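PDB 6WT8: STING-associated CdnE c-di-GMP synthase from Flavobacteriaceae, which synthesises the cyclic dinucleotide c-di-GMP, which probably serves as the signal for a STING effector in a bacterial CBASS defence system. Local coordinates for residues 46-51 and 297-302; 258-263 and 348-353; 116-121 and 204-209; 198-203 and 217-222. All coordinates share one frame; numbering follows the deposited sequence.

The four contacts form two groups on opposite sides of the chain's centre. Interactions 1 and 2, with centres 10 Å apart, belong to one helical core built from helices 46-56, 253-266, 300-314 and 336-360. They touch through pairs such as Ile51 with Ile353 and Val302 with Leu350. Interactions 3 and 4, with centres 14 Å apart, share the mixed sheet through strand 192-204, which leads into helix 206-211 and then strand 218-221. The nearest atoms of interactions 2 and 4 are about 17 Å apart. Segment 46-51 precedes every sheet segment while its partner 297-302 follows them, so the chain leaves the helical core, builds the sheet, probably that of the nucleotidyltransferase core, and returns.

Interaction 1: residues 46-51 and 297-302; sequences DVSIYI and HYLDLV
Tyr298 meets Ser48 at the rim of its ring: Tyr298 OH donates to Ser48 OG at 2.6 Å, with the serine oxygen in the plane of the ring. Ser48 OG is anti to its backbone N (chi1 168°) and also bonds to Glu43 O, so this buried oxygen has two polar partners. One face of the Tyr298 ring carries Leu299 CG, 3.5 Å above the plane and offset toward the rim. Ile51 approaches the ring obliquely, its CG2 at the edge, 4.0 Å from Tyr298 CD2. Its other branch works separately: Ile51 CD1 reaches Leu299 CD2 at 3.7 Å, the two side chains crossing at about a right angle, and lies 4.1 Å from Val302 CG2. A phenylalanine in place of Tyr298 would probably leave Ser48 OG without the hydroxyl that donates to it, and segment 297-302 without this hydrogen bond to helix 46-56. The contact, one hydrogen bond set among apolar side chains, lies in a helical core: helix 253-266 meets Ile51 and Val302 through Phe259, and helix 336-360 adds Ile353 and Leu357 against Ile51 and Ile354 against Val302.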
loop_
_atom_site.group_PDB
_atom_site.type_symbol
_atom_site.label_atom_id
_atom_site.label_comp_id
_atom_site.label_asym_id
_atom_site.label_seq_id
_atom_site.Cartn_x
_atom_site.Cartn_y
_atom_site.Cartn_z
ATOM N N ASP A 46 3.543 8.819 28.319
ATOM C CA ASP A 46 3.288 9.557 27.088
ATOM C C ASP A 46 3.974 8.898 25.898
ATOM O O ASP A 46 3.373 8.806 24.819
ATOM C CB ASP A 46 3.741 11.021 27.188
ATOM C CG ASP A 46 2.820 11.880 28.069
ATOM O OD1 ASP A 46 1.741 11.400 28.499
ATOM O OD2 ASP A 46 3.187 13.053 28.327
ATOM N N VAL A 47 5.209 8.400 26.079
ATOM C CA VAL A 47 5.900 7.785 24.928
ATOM C C VAL A 47 5.159 6.531 24.468
ATOM O O VAL A 47 4.975 6.299 23.256
ATOM C CB VAL A 47 7.385 7.492 25.257
ATOM C CG1 VAL A 47 7.605 6.657 26.526
ATOM C CG2 VAL A 47 8.090 6.824 24.063
ATOM N N SER A 48 4.688 5.726 25.421
ATOM C CA SER A 48 3.917 4.528 25.064
ATOM C C SER A 48 2.612 4.894 24.363
ATOM O O SER A 48 2.210 4.239 23.393
ATOM C CB SER A 48 3.610 3.708 26.303
ATOM O OG SER A 48 2.650 2.733 25.930
ATOM N N ILE A 49 1.897 5.904 24.869
ATOM C CA ILE A 49 0.655 6.297 24.193
ATOM C C ILE A 49 0.922 6.763 22.767
ATOM O O ILE A 49 0.168 6.451 21.827
ATOM C CB ILE A 49 -0.061 7.376 25.025
ATOM C CG1 ILE A 49 -0.485 6.766 26.347
ATOM C CG2 ILE A 49 -1.258 7.912 24.298
ATOM C CD1 ILE A 49 -0.901 7.868 27.340
ATOM N N TYR A 50 1.990 7.532 22.579
ATOM C CA TYR A 50 2.357 7.936 21.225
ATOM C C TYR A 50 2.591 6.718 20.338
ATOM O O TYR A 50 2.148 6.690 19.181
ATOM C CB TYR A 50 3.614 8.797 21.271
ATOM C CG TYR A 50 4.183 9.135 19.902
ATOM C CD1 TYR A 50 3.438 9.851 18.972
ATOM C CD2 TYR A 50 5.458 8.719 19.561
ATOM C CE1 TYR A 50 3.967 10.179 17.653
ATOM C CE2 TYR A 50 5.997 9.043 18.269
ATOM C CZ TYR A 50 5.247 9.753 17.355
ATOM O OH TYR A 50 5.725 10.113 16.084
ATOM N N ILE A 51 3.378 5.773 20.832
ATOM C CA ILE A 51 3.634 4.550 20.047
ATOM C C ILE A 51 2.324 3.829 19.717
ATOM O O ILE A 51 2.080 3.432 18.553
ATOM C CB ILE A 51 4.588 3.630 20.818
ATOM C CG1 ILE A 51 5.959 4.284 20.964
ATOM C CG2 ILE A 51 4.674 2.248 20.139
ATOM C CD1 ILE A 51 6.829 3.612 22.025
ATOM N N HIS A 297 5.592 -8.217 22.404
ATOM C CA HIS A 297 4.752 -7.116 22.838
ATOM C C HIS A 297 5.011 -5.887 21.969
ATOM O O HIS A 297 6.112 -5.679 21.431
ATOM C CB HIS A 297 5.103 -6.831 24.283
ATOM C CG HIS A 297 4.335 -5.695 24.923
ATOM N ND1 HIS A 297 4.810 -4.388 24.969
ATOM C CD2 HIS A 297 3.203 -5.717 25.673
ATOM C CE1 HIS A 297 3.959 -3.648 25.654
ATOM N NE2 HIS A 297 2.983 -4.430 26.105
ATOM N N TYR A 298 3.986 -5.028 21.821
ATOM C CA TYR A 298 4.114 -3.917 20.857
ATOM C C TYR A 298 5.294 -2.982 21.151
ATOM O O TYR A 298 5.918 -2.499 20.202
ATOM C CB TYR A 298 2.796 -3.123 20.764
ATOM C CG TYR A 298 2.500 -2.207 21.938
ATOM C CD1 TYR A 298 1.908 -2.697 23.122
ATOM C CD2 TYR A 298 2.886 -0.867 21.913
ATOM C CE1 TYR A 298 1.691 -1.853 24.217
ATOM C CE2 TYR A 298 2.681 -0.029 23.005
ATOM C CZ TYR A 298 2.079 -0.510 24.139
ATOM O OH TYR A 298 1.883 0.316 25.236
ATOM N N LEU A 299 5.648 -2.761 22.426
ATOM C CA LEU A 299 6.775 -1.857 22.708
ATOM C C LEU A 299 8.075 -2.467 22.212
ATOM O O LEU A 299 8.981 -1.742 21.804
ATOM C CB LEU A 299 6.878 -1.540 24.213
ATOM C CG LEU A 299 5.728 -0.644 24.762
ATOM C CD1 LEU A 299 5.852 -0.542 26.242
ATOM C CD2 LEU A 299 5.757 0.767 24.163
ATOM N N ASP A 300 8.194 -3.796 22.272
ATOM C CA ASP A 300 9.429 -4.421 21.828
ATOM C C ASP A 300 9.568 -4.371 20.313
ATOM O O ASP A 300 10.684 -4.557 19.816
ATOM C CB ASP A 300 9.493 -5.876 22.324
ATOM C CG ASP A 300 9.630 -5.969 23.861
ATOM O OD1 ASP A 300 9.974 -4.969 24.506
ATOM O OD2 ASP A 300 9.397 -7.049 24.458
ATOM N N LEU A 301 8.484 -4.093 19.566
ATOM C CA LEU A 301 8.614 -3.912 18.127
ATOM C C LEU A 301 9.440 -2.699 17.775
ATOM O O LEU A 301 9.987 -2.638 16.652
ATOM C CB LEU A 301 7.244 -3.774 17.452
ATOM C CG LEU A 301 6.343 -4.986 17.629
ATOM C CD1 LEU A 301 4.954 -4.705 17.027
ATOM C CD2 LEU A 301 6.941 -6.249 17.008
ATOM N N VAL A 302 9.508 -1.691 18.667
ATOM C CA VAL A 302 10.297 -0.503 18.338
ATOM C C VAL A 302 11.752 -0.893 18.217
ATOM O O VAL A 302 12.449 -0.432 17.315
ATOM C CB VAL A 302 10.101 0.595 19.391
ATOM C CG1 VAL A 302 10.884 1.877 19.003
ATOM C CG2 VAL A 302 8.616 0.903 19.529
#

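Interaction 2: residues 258-263 and 348-353; sequences RFLKNI and QELDSI
Phe259 O accepts the backbone N-H of Ile263 at 2.9 Å, a helical bond between two residues that both face helix 336-360. The two side chains, four residues apart, stand one turn from each other on the helix, and Ile263 CG1 lies over a face of the Phe259 ring, 3.9 Å above its plane and toward the rim. Across the interface Leu350 CD2 comes obliquely to Phe259 CE2 at 3.4 Å, a tight approach. Ile353 meets both residues tip to tip with its CD1, 4.0 Å from Phe259 CZ and 3.7 Å from Ile263 CD1. The axes of the short segments approach to 11.4 Å with their directions 105° apart, a steep crossing consistent with the helical lobe that accompanies the nucleotidyltransferase core in CD-NTases. Ile263 CG2 also lies 3.6 Å from Glu349 CB, the two side chains sliding past each other in opposite directions. The carboxylate oxygen Glu349 OE1 forms a salt bridge with Lys3 NZ. Leu260 CD2 and Leu350 CD1 meet at 4.1 Å, their side chains at about a right angle, while Leu260 also touches Ile281 and Cys285 of helix 278-287.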
loop_
_atom_site.group_PDB
_atom_site.type_symbol
_atom_site.label_atom_id
_atom_site.label_comp_id
_atom_site.label_asym_id
_atom_site.label_seq_id
_atom_site.Cartn_x
_atom_site.Cartn_y
_atom_site.Cartn_z
ATOM N N ARG A 258 2.448 1.354 10.065
ATOM C CA ARG A 258 1.824 2.632 10.428
ATOM C C ARG A 258 2.721 3.410 11.378
ATOM O O ARG A 258 2.787 4.635 11.297
ATOM C CB ARG A 258 0.436 2.365 11.036
ATOM C CG ARG A 258 -0.529 1.824 9.959
ATOM C CD ARG A 258 -1.987 1.774 10.456
ATOM N NE ARG A 258 -2.060 0.788 11.515
ATOM C CZ ARG A 258 -2.661 -0.408 11.469
ATOM N NH1 ARG A 258 -3.402 -0.913 10.459
ATOM N NH2 ARG A 258 -2.551 -1.160 12.529
ATOM N N PHE A 259 3.372 2.714 12.323
ATOM C CA PHE A 259 4.302 3.392 13.230
ATOM C C PHE A 259 5.399 4.086 12.460
ATOM O O PHE A 259 5.645 5.270 12.672
ATOM C CB PHE A 259 4.892 2.356 14.192
ATOM C CG PHE A 259 5.907 2.895 15.152
ATOM C CD1 PHE A 259 5.552 3.785 16.114
ATOM C CD2 PHE A 259 7.165 2.409 15.146
ATOM C CE1 PHE A 259 6.509 4.290 17.035
ATOM C CE2 PHE A 259 8.113 2.889 16.052
ATOM C CZ PHE A 259 7.764 3.804 17.019
ATOM N N LEU A 260 6.070 3.373 11.539
ATOM C CA LEU A 260 7.187 4.035 10.835
ATOM C C LEU A 260 6.689 5.199 9.975
ATOM O O LEU A 260 7.369 6.224 9.839
ATOM C CB LEU A 260 7.955 3.033 9.954
ATOM C CG LEU A 260 8.997 2.109 10.538
ATOM C CD1 LEU A 260 9.834 1.579 9.317
ATOM C CD2 LEU A 260 9.907 2.831 11.542
ATOM N N LYS A 261 5.504 5.055 9.351
ATOM C CA LYS A 261 4.940 6.162 8.570
ATOM C C LYS A 261 4.692 7.378 9.451
ATOM O O LYS A 261 4.996 8.513 9.053
ATOM C CB LYS A 261 3.645 5.722 7.887
ATOM C CG LYS A 261 3.842 4.811 6.691
ATOM C CD LYS A 261 2.464 4.581 6.067
ATOM C CE LYS A 261 2.498 3.636 4.948
ATOM N NZ LYS A 261 1.132 3.794 4.269
ATOM N N ASN A 262 4.197 7.167 10.671
ATOM C CA ASN A 262 3.968 8.290 11.575
ATOM C C ASN A 262 5.290 8.915 11.991
ATOM O O ASN A 262 5.383 10.142 12.101
ATOM C CB ASN A 262 3.185 7.807 12.822
ATOM C CG ASN A 262 1.653 7.911 12.607
ATOM O OD1 ASN A 262 1.148 9.012 12.385
ATOM N ND2 ASN A 262 0.931 6.787 12.622
ATOM N N ILE A 263 6.285 8.091 12.342
ATOM C CA ILE A 263 7.593 8.650 12.721
ATOM C C ILE A 263 8.151 9.481 11.574
ATOM O O ILE A 263 8.657 10.585 11.778
ATOM C CB ILE A 263 8.582 7.533 13.097
ATOM C CG1 ILE A 263 8.114 6.761 14.325
ATOM C CG2 ILE A 263 10.016 8.058 13.304
ATOM C CD1 ILE A 263 7.650 7.556 15.453
ATOM N N GLN A 348 17.487 7.406 14.123
ATOM C CA GLN A 348 17.728 8.294 15.254
ATOM C C GLN A 348 16.453 8.564 16.052
ATOM O O GLN A 348 16.490 8.607 17.295
ATOM C CB GLN A 348 18.330 9.599 14.722
ATOM C CG GLN A 348 19.771 9.422 14.207
ATOM C CD GLN A 348 20.350 10.677 13.454
ATOM O OE1 GLN A 348 21.403 10.599 12.792
ATOM N NE2 GLN A 348 19.662 11.813 13.563
ATOM N N GLU A 349 15.302 8.696 15.376
ATOM C CA GLU A 349 14.057 8.864 16.110
ATOM C C GLU A 349 13.755 7.619 16.913
ATOM O O GLU A 349 13.355 7.720 18.078
ATOM C CB GLU A 349 12.861 9.129 15.170
ATOM C CG GLU A 349 12.993 10.418 14.332
ATOM C CD GLU A 349 12.933 11.671 15.181
ATOM O OE1 GLU A 349 12.554 11.580 16.376
ATOM O OE2 GLU A 349 13.350 12.741 14.688
ATOM N N LEU A 350 13.910 6.426 16.315
ATOM C CA LEU A 350 13.649 5.200 17.092
ATOM C C LEU A 350 14.611 5.076 18.269
ATOM O O LEU A 350 14.210 4.614 19.348
ATOM C CB LEU A 350 13.768 3.950 16.202
ATOM C CG LEU A 350 12.787 3.917 15.056
ATOM C CD1 LEU A 350 13.166 2.796 14.106
ATOM C CD2 LEU A 350 11.420 3.629 15.618
ATOM N N ASP A 351 15.890 5.472 18.085
ATOM C CA ASP A 351 16.825 5.417 19.208
ATOM C C ASP A 351 16.333 6.300 20.350
ATOM O O ASP A 351 16.382 5.907 21.528
ATOM C CB ASP A 351 18.177 5.901 18.705
ATOM C CG ASP A 351 19.316 5.699 19.692
ATOM O OD1 ASP A 351 19.298 4.726 20.464
ATOM O OD2 ASP A 351 20.266 6.503 19.631
ATOM N N SER A 352 15.888 7.516 20.025
ATOM C CA SER A 352 15.362 8.405 21.067
ATOM C C SER A 352 14.157 7.810 21.769
ATOM O O SER A 352 14.003 7.947 22.982
ATOM C CB SER A 352 14.940 9.723 20.454
ATOM O OG SER A 352 16.099 10.428 20.053
ATOM N N ILE A 353 13.230 7.245 21.004
ATOM C CA ILE A 353 12.029 6.637 21.595
ATOM C C ILE A 353 12.417 5.517 22.549
ATOM O O ILE A 353 11.853 5.390 23.639
ATOM C CB ILE A 353 11.096 6.127 20.488
ATOM C CG1 ILE A 353 10.543 7.334 19.728
ATOM C CG2 ILE A 353 9.976 5.255 21.056
ATOM C CD1 ILE A 353 9.728 7.004 18.423
#

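Interaction 3: residues 116-121 and 204-209; sequences EFDHKG and KSVDFM
Lys204 binds the opposite backbone on both sides of Phe117: its N-H donates to Glu116 O at 2.8 Å, and its O accepts from Asp118 N at 3.0 Å, nearly along the C=O axis. This is a parallel bridge, with the CB atoms of Phe117 and Lys204 only 3.7 Å apart on the same face of the sheet. Val206 packs through its CG2 branch, 3.5 Å from Gly121 C and 3.6 Å from Asp118 OD2. Asp118 has its CG anti to the backbone N (chi1 -170°) and divides its carboxylate between two tasks. OD1 accepts from Gly121 N at 2.9 Å, a capping bond met from above the carboxylate plane (67° out of it), whereas OD2 accepts a hydrogen bond from a water, which in turn accepts one from Val206 N. An alanine in place of Asp118 would keep CB but is likely to leave Gly121 N without its capping acceptor and the bridging water without its link to this segment. Met209, a selenomethionine, makes an oblique Met-aromatic contact with Phe117, its SE 5.4 Å from the ring centroid. Ser205 OG likewise accepts from Phe208 N, so two neighbouring parallel strands, 114-117 and 192-204, each lead into an N-capped helix, 119-126 and 206-211.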
loop_
_atom_site.group_PDB
_atom_site.type_symbol
_atom_site.label_atom_id
_atom_site.label_comp_id
_atom_site.label_asym_id
_atom_site.label_seq_id
_atom_site.Cartn_x
_atom_site.Cartn_y
_atom_site.Cartn_z
ATOM N N GLU A 116 -2.900 -6.753 -22.117
ATOM C CA GLU A 116 -1.490 -6.832 -22.443
ATOM C C GLU A 116 -0.912 -8.069 -21.755
ATOM O O GLU A 116 -1.451 -8.537 -20.748
ATOM C CB GLU A 116 -0.793 -5.566 -21.956
ATOM C CG GLU A 116 -1.353 -4.253 -22.591
ATOM C CD GLU A 116 -1.129 -4.228 -24.066
ATOM O OE1 GLU A 116 0.010 -4.473 -24.480
ATOM O OE2 GLU A 116 -2.097 -3.976 -24.805
ATOM N N PHE A 117 0.187 -8.601 -22.288
ATOM C CA PHE A 117 0.803 -9.753 -21.610
ATOM C C PHE A 117 2.248 -9.911 -22.069
ATOM O O PHE A 117 2.651 -9.359 -23.097
ATOM C CB PHE A 117 0.015 -11.065 -21.839
ATOM C CG PHE A 117 0.024 -11.566 -23.260
ATOM C CD1 PHE A 117 -0.819 -11.022 -24.206
ATOM C CD2 PHE A 117 0.853 -12.621 -23.628
ATOM C CE1 PHE A 117 -0.825 -11.492 -25.518
ATOM C CE2 PHE A 117 0.854 -13.116 -24.934
ATOM C CZ PHE A 117 0.024 -12.548 -25.888
ATOM N N ASP A 118 3.009 -10.680 -21.291
ATOM C CA ASP A 118 4.407 -10.994 -21.607
ATOM C C ASP A 118 4.464 -12.110 -22.671
ATOM O O ASP A 118 4.499 -13.308 -22.346
ATOM C CB ASP A 118 5.135 -11.389 -20.325
ATOM C CG ASP A 118 6.628 -11.485 -20.509
ATOM O OD1 ASP A 118 7.073 -11.346 -21.665
ATOM O OD2 ASP A 118 7.335 -11.667 -19.507
ATOM N N HIS A 119 4.518 -11.689 -23.946
ATOM C CA HIS A 119 4.515 -12.618 -25.074
ATOM C C HIS A 119 5.757 -13.482 -25.045
ATOM O O HIS A 119 5.684 -14.722 -25.078
ATOM C CB HIS A 119 4.513 -11.865 -26.408
ATOM C CG HIS A 119 3.338 -10.967 -26.641
ATOM N ND1 HIS A 119 2.967 -9.964 -25.767
ATOM C CD2 HIS A 119 2.491 -10.877 -27.696
ATOM C CE1 HIS A 119 1.923 -9.318 -26.258
ATOM N NE2 HIS A 119 1.611 -9.855 -27.426
ATOM N N LYS A 120 6.916 -12.831 -24.986
ATOM C CA LYS A 120 8.169 -13.572 -25.059
ATOM C C LYS A 120 8.317 -14.464 -23.838
ATOM O O LYS A 120 8.801 -15.599 -23.941
ATOM C CB LYS A 120 9.365 -12.620 -25.145
ATOM C CG LYS A 120 9.453 -11.721 -26.368
ATOM C CD LYS A 120 10.645 -10.771 -26.213
ATOM C CE LYS A 120 10.831 -9.895 -27.445
ATOM N NZ LYS A 120 11.072 -10.726 -28.658
ATOM N N GLY A 121 7.890 -13.963 -22.671
ATOM C CA GLY A 121 8.003 -14.738 -21.450
ATOM C C GLY A 121 7.117 -15.963 -21.444
ATOM O O GLY A 121 7.505 -16.999 -20.901
ATOM N N LYS A 204 -0.764 -9.206 -18.065
ATOM C CA LYS A 204 -0.546 -10.575 -17.562
ATOM C C LYS A 204 0.936 -10.931 -17.589
ATOM O O LYS A 204 1.525 -11.104 -18.668
ATOM C CB LYS A 204 -1.348 -11.583 -18.392
ATOM C CG LYS A 204 -2.841 -11.366 -18.283
ATOM C CD LYS A 204 -3.644 -12.362 -19.167
ATOM C CE LYS A 204 -5.107 -11.873 -19.226
ATOM N NZ LYS A 204 -5.936 -12.513 -20.314
ATOM N N SER A 205 1.518 -11.058 -16.387
ATOM C CA SER A 205 2.904 -11.511 -16.282
ATOM C C SER A 205 2.987 -13.029 -16.398
ATOM O O SER A 205 1.988 -13.727 -16.345
ATOM C CB SER A 205 3.492 -11.088 -14.941
ATOM O OG SER A 205 2.810 -11.792 -13.906
ATOM N N VAL A 206 4.198 -13.535 -16.606
ATOM C CA VAL A 206 4.411 -14.979 -16.565
ATOM C C VAL A 206 3.982 -15.557 -15.220
ATOM O O VAL A 206 3.346 -16.624 -15.174
ATOM C CB VAL A 206 5.879 -15.307 -16.869
ATOM C CG1 VAL A 206 6.088 -16.826 -16.693
ATOM C CG2 VAL A 206 6.223 -14.834 -18.304
ATOM N N ASP A 207 4.294 -14.872 -14.111
ATOM C CA ASP A 207 3.889 -15.424 -12.816
ATOM C C ASP A 207 2.365 -15.479 -12.673
ATOM O O ASP A 207 1.819 -16.451 -12.101
ATOM C CB ASP A 207 4.534 -14.619 -11.685
ATOM C CG ASP A 207 5.993 -15.011 -11.444
ATOM O OD1 ASP A 207 6.433 -16.119 -11.854
ATOM O OD2 ASP A 207 6.696 -14.184 -10.841
ATOM N N PHE A 208 1.660 -14.464 -13.173
ATOM C CA PHE A 208 0.206 -14.563 -13.221
ATOM C C PHE A 208 -0.237 -15.742 -14.101
ATOM O O PHE A 208 -1.124 -16.515 -13.722
ATOM C CB PHE A 208 -0.441 -13.265 -13.742
ATOM C CG PHE A 208 -1.904 -13.439 -13.969
ATOM C CD1 PHE A 208 -2.759 -13.585 -12.872
ATOM C CD2 PHE A 208 -2.408 -13.517 -15.242
ATOM C CE1 PHE A 208 -4.104 -13.823 -13.063
ATOM C CE2 PHE A 208 -3.750 -13.719 -15.470
ATOM C CZ PHE A 208 -4.617 -13.875 -14.379
HETATM N N MSE A 209 0.337 -15.870 -15.290
HETATM C CA MSE A 209 -0.157 -16.876 -16.222
HETATM C C MSE A 209 0.173 -18.282 -15.717
HETATM O O MSE A 209 -0.524 -19.244 -16.048
HETATM C CB MSE A 209 0.398 -16.600 -17.623
HETATM C CG MSE A 209 -0.196 -15.241 -18.173
HETATM SE SE MSE A 209 0.252 -15.063 -20.060
HETATM C CE MSE A 209 2.020 -14.351 -19.922
HETATM O O HOH W 1 6.349 -11.598 -17.015
#

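Interaction 4: residues 198-203 and 217-222; sequences VTATYY and KGIQIY
Tyr203 and Gly218 begin the backbone ladder, each N-H donating to the other's O at 2.9 Å. Thr201 and Gln220 form the next antiparallel hydrogen-bonded pair, also doubly linked, and Tyr222 N adds a bond to Thr199 O at 2.7 Å. The intervening pairs, Ala200 with Ile221 and Tyr202 with Ile219, are non-hydrogen-bonded, and the N-to-C directions of the short strand segments differ by 144°.

The charged contact is a cation-pi interaction. Lys217 bends at chi3 (66°), which turns CE over one face of the Tyr202 ring, 3.4 Å from its centroid. Lys217 NZ follows at 3.9 Å from that centroid, 11° off the normal, while Gly218 O meets the same ring at its edge, in plane. Tyr202 OH bonds to Asp86. On the face carrying Thr201, Tyr203 and Gln220, Gln220 OE1 lies 3.5 Å from Tyr203 CD1, with amide and ring planes nearly perpendicular; Gln220 NE2 bonds to Asn230 O.

Apolar packing joins Val198 CG1 to Ile221 CG1 at 3.6 Å and Ala200 CB to Ile219 CB at 3.9 Å. Strand 192-204 bonds through its backbone to strand 218-221 and also to strands 106-112 and 114-117. Ile219 packs on Val108 and Ile110 of strand 106-112, and helix 154-172 touches Thr199 and Tyr222 through Leu158.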
loop_
_atom_site.group_PDB
_atom_site.type_symbol
_atom_site.label_atom_id
_atom_site.label_comp_id
_atom_site.label_asym_id
_atom_site.label_seq_id
_atom_site.Cartn_x
_atom_site.Cartn_y
_atom_site.Cartn_z
ATOM N N VAL A 198 -9.364 5.708 -11.693
ATOM C CA VAL A 198 -8.244 5.337 -12.557
ATOM C C VAL A 198 -8.777 4.409 -13.636
ATOM O O VAL A 198 -9.559 3.506 -13.336
ATOM C CB VAL A 198 -7.184 4.644 -11.681
ATOM C CG1 VAL A 198 -5.979 4.243 -12.476
ATOM C CG2 VAL A 198 -6.792 5.625 -10.551
ATOM N N THR A 199 -8.344 4.634 -14.885
ATOM C CA THR A 199 -8.720 3.816 -16.032
ATOM C C THR A 199 -7.466 3.113 -16.535
ATOM O O THR A 199 -6.441 3.768 -16.759
ATOM C CB THR A 199 -9.348 4.674 -17.115
ATOM O OG1 THR A 199 -10.439 5.424 -16.550
ATOM C CG2 THR A 199 -9.807 3.857 -18.320
ATOM N N ALA A 200 -7.553 1.799 -16.708
ATOM C CA ALA A 200 -6.380 1.000 -17.013
ATOM C C ALA A 200 -6.762 -0.204 -17.850
ATOM O O ALA A 200 -7.939 -0.525 -18.017
ATOM C CB ALA A 200 -5.743 0.527 -15.708
ATOM N N THR A 201 -5.753 -0.878 -18.389
ATOM C CA THR A 201 -5.962 -2.221 -18.913
ATOM C C THR A 201 -5.122 -3.211 -18.107
ATOM O O THR A 201 -4.240 -2.819 -17.342
ATOM C CB THR A 201 -5.603 -2.246 -20.406
ATOM O OG1 THR A 201 -6.003 -3.509 -20.972
ATOM C CG2 THR A 201 -4.115 -2.048 -20.613
ATOM N N TYR A 202 -5.407 -4.501 -18.253
ATOM C CA TYR A 202 -4.602 -5.496 -17.539
ATOM C C TYR A 202 -3.282 -5.764 -18.239
ATOM O O TYR A 202 -3.142 -5.662 -19.453
ATOM C CB TYR A 202 -5.331 -6.843 -17.449
ATOM C CG TYR A 202 -6.465 -6.898 -16.497
ATOM C CD1 TYR A 202 -6.249 -6.720 -15.155
ATOM C CD2 TYR A 202 -7.773 -7.117 -16.982
ATOM C CE1 TYR A 202 -7.301 -6.806 -14.219
ATOM C CE2 TYR A 202 -8.836 -7.184 -16.080
ATOM C CZ TYR A 202 -8.594 -7.038 -14.721
ATOM O OH TYR A 202 -9.622 -7.112 -13.766
ATOM N N TYR A 203 -2.334 -6.240 -17.432
ATOM C CA TYR A 203 -1.104 -6.830 -17.932
ATOM C C TYR A 203 -0.912 -8.167 -17.248
ATOM O O TYR A 203 -0.880 -8.241 -16.001
ATOM C CB TYR A 203 0.095 -5.916 -17.665
ATOM C CG TYR A 203 1.401 -6.526 -18.133
ATOM C CD1 TYR A 203 1.812 -6.356 -19.431
ATOM C CD2 TYR A 203 2.194 -7.252 -17.255
ATOM C CE1 TYR A 203 3.017 -6.907 -19.892
ATOM C CE2 TYR A 203 3.391 -7.835 -17.695
ATOM C CZ TYR A 203 3.797 -7.632 -19.007
ATOM O OH TYR A 203 4.994 -8.178 -19.477
ATOM N N LYS A 217 -2.337 -10.064 -11.112
ATOM C CA LYS A 217 -2.643 -9.329 -12.336
ATOM C C LYS A 217 -2.170 -7.890 -12.226
ATOM O O LYS A 217 -2.371 -7.238 -11.191
ATOM C CB LYS A 217 -4.145 -9.355 -12.608
ATOM C CG LYS A 217 -4.696 -10.707 -12.905
ATOM C CD LYS A 217 -6.168 -10.665 -13.326
ATOM C CE LYS A 217 -6.285 -9.965 -14.638
ATOM N NZ LYS A 217 -6.558 -10.759 -15.869
ATOM N N GLY A 218 -1.520 -7.390 -13.288
ATOM C CA GLY A 218 -1.017 -6.035 -13.314
ATOM C C GLY A 218 -1.976 -5.102 -14.029
ATOM O O GLY A 218 -2.913 -5.549 -14.715
ATOM N N ILE A 219 -1.758 -3.806 -13.806
ATOM C CA ILE A 219 -2.488 -2.822 -14.603
ATOM C C ILE A 219 -1.516 -1.878 -15.276
ATOM O O ILE A 219 -0.420 -1.583 -14.791
ATOM C CB ILE A 219 -3.513 -2.030 -13.770
ATOM C CG1 ILE A 219 -2.847 -1.265 -12.595
ATOM C CG2 ILE A 219 -4.634 -2.983 -13.258
ATOM C CD1 ILE A 219 -3.837 -0.380 -11.841
ATOM N N GLN A 220 -1.962 -1.355 -16.421
ATOM C CA GLN A 220 -1.267 -0.281 -17.143
ATOM C C GLN A 220 -2.270 0.847 -17.264
ATOM O O GLN A 220 -3.268 0.734 -17.986
ATOM C CB GLN A 220 -0.752 -0.751 -18.519
ATOM C CG GLN A 220 0.376 -1.769 -18.380
ATOM C CD GLN A 220 1.090 -2.054 -19.667
ATOM O OE1 GLN A 220 0.875 -3.111 -20.270
ATOM N NE2 GLN A 220 1.948 -1.116 -20.132
ATOM N N ILE A 221 -2.014 1.908 -16.524
ATOM C CA ILE A 221 -2.955 3.023 -16.395
ATOM C C ILE A 221 -2.922 3.905 -17.636
ATOM O O ILE A 221 -1.849 4.296 -18.120
ATOM C CB ILE A 221 -2.597 3.825 -15.141
ATOM C CG1 ILE A 221 -2.914 2.935 -13.932
ATOM C CG2 ILE A 221 -3.433 5.098 -15.005
ATOM C CD1 ILE A 221 -2.373 3.498 -12.581
ATOM N N TYR A 222 -4.111 4.300 -18.113
ATOM C CA TYR A 222 -4.230 5.193 -19.262
ATOM C C TYR A 222 -3.996 6.659 -18.895
ATOM O O TYR A 222 -4.614 7.177 -17.968
ATOM C CB TYR A 222 -5.627 5.043 -19.862
ATOM C CG TYR A 222 -5.827 5.926 -21.097
ATOM C CD1 TYR A 222 -5.124 5.687 -22.250
ATOM C CD2 TYR A 222 -6.692 6.998 -21.062
ATOM C CE1 TYR A 222 -5.290 6.484 -23.397
ATOM C CE2 TYR A 222 -6.878 7.794 -22.199
ATOM C CZ TYR A 222 -6.142 7.543 -23.342
ATOM O OH TYR A 222 -6.332 8.334 -24.474
HETATM O O HOH W 2 -6.580 6.793 -15.773
#